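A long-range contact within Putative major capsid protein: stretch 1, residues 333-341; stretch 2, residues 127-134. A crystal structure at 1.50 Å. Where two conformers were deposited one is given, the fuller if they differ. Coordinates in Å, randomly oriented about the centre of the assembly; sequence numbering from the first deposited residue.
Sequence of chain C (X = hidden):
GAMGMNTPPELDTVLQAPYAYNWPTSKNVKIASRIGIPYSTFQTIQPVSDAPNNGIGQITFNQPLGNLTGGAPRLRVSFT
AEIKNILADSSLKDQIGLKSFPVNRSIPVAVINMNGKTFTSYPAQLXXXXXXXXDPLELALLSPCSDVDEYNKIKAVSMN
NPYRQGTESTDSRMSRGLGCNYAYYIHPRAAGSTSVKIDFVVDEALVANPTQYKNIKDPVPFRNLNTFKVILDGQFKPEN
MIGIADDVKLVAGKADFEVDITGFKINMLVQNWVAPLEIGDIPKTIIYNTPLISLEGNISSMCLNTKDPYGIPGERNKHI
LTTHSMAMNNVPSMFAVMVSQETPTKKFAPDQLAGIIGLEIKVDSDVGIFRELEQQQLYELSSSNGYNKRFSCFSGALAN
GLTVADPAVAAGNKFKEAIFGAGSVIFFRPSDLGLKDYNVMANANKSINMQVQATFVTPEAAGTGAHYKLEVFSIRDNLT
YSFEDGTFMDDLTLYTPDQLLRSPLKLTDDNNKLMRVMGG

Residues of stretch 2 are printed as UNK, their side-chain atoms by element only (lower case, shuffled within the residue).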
# COMPACT_ATOMS: atom_id res chain seq x y z
N SER C 333 -22.34 19.81 2.73
CA SER C 333 -21.98 18.42 2.94
C SER C 333 -20.87 18.24 3.96
O SER C 333 -20.90 17.26 4.75
CB SER C 333 -21.53 17.81 1.62
OG SER C 333 -21.07 16.48 1.78
N MET C 334 -19.90 19.14 3.94
CA MET C 334 -18.76 18.99 4.84
C MET C 334 -18.16 20.35 5.15
O MET C 334 -18.29 21.29 4.38
CB MET C 334 -17.69 18.07 4.22
CG MET C 334 -16.60 17.61 5.21
SD MET C 334 -15.36 16.46 4.51
CE MET C 334 -16.32 14.99 4.28
N PHE C 335 -17.51 20.42 6.31
CA PHE C 335 -16.75 21.56 6.74
C PHE C 335 -15.32 21.16 7.02
O PHE C 335 -15.04 19.99 7.32
CB PHE C 335 -17.36 22.13 8.04
CG PHE C 335 -18.75 22.66 7.86
CD1 PHE C 335 -18.91 23.97 7.44
CD2 PHE C 335 -19.85 21.85 8.07
CE1 PHE C 335 -20.17 24.49 7.24
CE2 PHE C 335 -21.14 22.39 7.87
CZ PHE C 335 -21.27 23.70 7.46
N ALA C 336 -14.42 22.13 6.93
CA ALA C 336 -13.01 21.92 7.29
C ALA C 336 -12.55 23.09 8.14
O ALA C 336 -12.78 24.26 7.78
CB ALA C 336 -12.13 21.77 6.06
N VAL C 337 -11.89 22.79 9.25
CA VAL C 337 -11.38 23.79 10.18
C VAL C 337 -9.87 23.69 10.22
O VAL C 337 -9.32 22.58 10.40
CB VAL C 337 -11.95 23.56 11.60
CG1 VAL C 337 -11.44 24.63 12.56
CG2 VAL C 337 -13.45 23.53 11.57
N MET C 338 -9.19 24.82 10.08
CA MET C 338 -7.75 24.84 10.21
C MET C 338 -7.33 26.19 10.75
O MET C 338 -8.02 27.19 10.51
CB MET C 338 -7.06 24.50 8.87
CG MET C 338 -6.90 25.55 7.81
SD MET C 338 -5.85 24.91 6.44
CE MET C 338 -7.06 24.01 5.53
N VAL C 339 -6.23 26.22 11.48
CA VAL C 339 -5.65 27.45 12.02
C VAL C 339 -4.26 27.60 11.43
O VAL C 339 -3.38 26.80 11.74
CB VAL C 339 -5.62 27.39 13.55
CG1 VAL C 339 -4.97 28.66 14.12
CG2 VAL C 339 -7.01 27.20 14.13
N SER C 340 -4.05 28.61 10.58
CA SER C 340 -2.83 28.75 9.78
C SER C 340 -1.94 29.86 10.33
O SER C 340 -2.45 30.91 10.74
CB SER C 340 -3.16 29.06 8.30
OG SER C 340 -3.70 27.93 7.63
N GLN C 341 -0.63 29.63 10.31
CA GLN C 341 0.33 30.70 10.60
C GLN C 341 0.21 31.68 9.44
O GLN C 341 0.36 31.31 8.28
CB GLN C 341 1.73 30.10 10.68
CG GLN C 341 2.84 31.10 10.98
CD GLN C 341 4.18 30.42 10.90
OE1 GLN C 341 4.65 30.08 9.82
NE2 GLN C 341 4.77 30.14 12.07
N UNK C 127 -6.37 22.95 -3.08
CA UNK C 127 -5.40 21.86 -2.91
C UNK C 127 -4.89 21.84 -1.50
O UNK C 127 -4.56 20.74 -1.02
c UNK C 127 -4.34 19.38 -4.39
c UNK C 127 -4.27 21.92 -3.97
c UNK C 127 -3.30 23.04 -3.71
c UNK C 127 -3.50 20.60 -4.09
N UNK C 128 -4.81 22.97 -0.81
CA UNK C 128 -4.34 22.96 0.57
C UNK C 128 -5.24 22.09 1.44
O UNK C 128 -4.74 21.45 2.37
c UNK C 128 -2.64 25.88 4.41
c UNK C 128 -4.23 24.37 1.18
c UNK C 128 -3.57 24.42 2.57
n UNK C 128 -2.38 27.27 4.93
c UNK C 128 -3.34 25.84 3.05
N UNK C 129 -6.54 22.06 1.17
CA UNK C 129 -7.47 21.18 1.88
C UNK C 129 -7.46 19.78 1.31
O UNK C 129 -7.36 18.79 2.04
c UNK C 129 -10.65 23.37 2.22
c UNK C 129 -9.27 22.87 2.64
c UNK C 129 -9.32 22.42 4.09
c UNK C 129 -8.91 21.69 1.78
N UNK C 130 -7.58 19.68 -0.01
CA UNK C 130 -7.76 18.43 -0.71
C UNK C 130 -6.63 17.45 -0.46
O UNK C 130 -6.84 16.23 -0.39
c UNK C 130 -8.22 17.49 -3.04
n UNK C 130 -9.42 16.82 -2.92
n UNK C 130 -8.30 15.82 -4.44
c UNK C 130 -7.53 16.87 -4.01
c UNK C 130 -9.43 15.82 -3.78
c UNK C 130 -7.90 18.70 -2.22
N UNK C 131 -5.40 17.97 -0.32
CA UNK C 131 -4.24 17.10 -0.10
C UNK C 131 -4.36 16.27 1.18
O UNK C 131 -3.68 15.23 1.30
o UNK C 131 -0.66 19.56 0.26
c UNK C 131 -1.59 19.78 1.03
n UNK C 131 -1.63 20.86 1.83
c UNK C 131 -2.77 18.84 1.11
c UNK C 131 -2.92 17.91 -0.07
N UNK C 132 -5.18 16.73 2.12
CA UNK C 132 -5.30 16.08 3.44
C UNK C 132 -6.41 15.06 3.51
O UNK C 132 -6.45 14.32 4.49
c UNK C 132 -3.17 17.35 5.40
c UNK C 132 -4.30 19.27 4.62
o UNK C 132 -0.98 20.27 5.73
c UNK C 132 -2.08 19.47 5.46
c UNK C 132 -5.52 17.09 4.56
c UNK C 132 -4.31 17.92 4.86
c UNK C 132 -3.19 20.05 4.91
c UNK C 132 -2.06 18.11 5.71
N UNK C 133 -7.35 15.02 2.58
CA UNK C 133 -8.37 13.95 2.72
C UNK C 133 -8.78 13.22 1.47
O UNK C 133 -9.73 12.43 1.51
o UNK C 133 -10.14 15.87 1.73
n UNK C 133 -11.78 15.24 3.11
c UNK C 133 -9.58 14.44 3.54
c UNK C 133 -10.52 15.25 2.73
N UNK C 134 -8.00 13.38 0.41
CA UNK C 134 -8.14 12.61 -0.79
C UNK C 134 -7.44 11.29 -0.70
O UNK C 134 -6.56 11.06 0.13
c UNK C 134 -7.60 13.40 -1.98

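Position 127 carries four side-chain carbons, forked at the first, with one arm two carbons long. This beta-branched, purely aliphatic pattern identifies Ile-127. Its side chain lies out of reach of the strand 334-341, and its contribution here is to the backbone: its backbone O accepts a hydrogen bond from the N of position 131, 3.0 Å away; residue 127 itself belongs to a helix that begins earlier in the chain.

Position 128 has four carbons in a row ending in a nitrogen, with no branch. The chain is fully extended and reaches toward the strand, its terminal nitrogen ending 3.1 Å from Ser-340 OG. An unbranched chain of this length with a single terminal nitrogen is lysine, Lys-128. All four of its chi angles are t, so the amino group is held as far from the backbone as the chain permits. There NZ donates a hydrogen bond to Ser-340 OG, while further back along the chain CE packs 3.9 Å from Met-338 SD.

At position 129 there are again four carbons, but the fork comes at the second. One of the two terminal carbons sits close to both the CB of Ala-336 and the CE of Met-338. The late fork distinguishes leucine from isoleucine, and the residue is Leu-129. Its CD2 lies 3.5 Å from Ala-336 CB and 3.1 Å from Met-338 CE, the latter a tight approach for two methyl groups.

Position 130 shows one carbon followed by a five-membered ring of three carbons and two nitrogens, an imidazole, hence His-130. The ring makes no contact with the strand; its ND1 is hydrogen-bonded elsewhere in the structure.

Position 131 has three carbons, the third bearing one oxygen and one nitrogen: a carboxamide at the end of a two-methylene chain, Gln-131. It too stays clear of stretch 1. The side chain instead folds back on its own segment, where NE2 donates to Lys-128 O at 3.2 Å.

At position 132 one carbon leads to a six-carbon ring bearing an oxygen, the phenol of Tyr-132. Although its CA-to-CB bond points toward the strand, the side chain comes no nearer than 5.6 Å.

Position 133 carries two carbons, the second with an oxygen and a nitrogen, and the nitrogen lies 4.0 Å from Met-334 SD. This shorter carboxamide is Asn-133, whose ND2 is hydrogen-bonded elsewhere in the structure.

A single side-chain carbon at position 134 gives Ala-134, too distant to take part.

The contact follows from the alternation of the strand. Met-334, Ala-336, Met-338 and Ser-340 all point toward stretch 2, whereas Val-337 between them points away. Ala-336 and Leu-129 have the nearest CA atoms, 7.8 Å apart, and the small alanine side chain meets the leucine methyl directly. Met-338 touches both Leu-129 and Lys-128, linking this apolar centre to the polar bond at Ser-340. The interface is modest, burying 274 Å² in all, yet every touching pair is at least 201 residues apart in sequence.

Stretch 2 (127-134) IKLHQYNA
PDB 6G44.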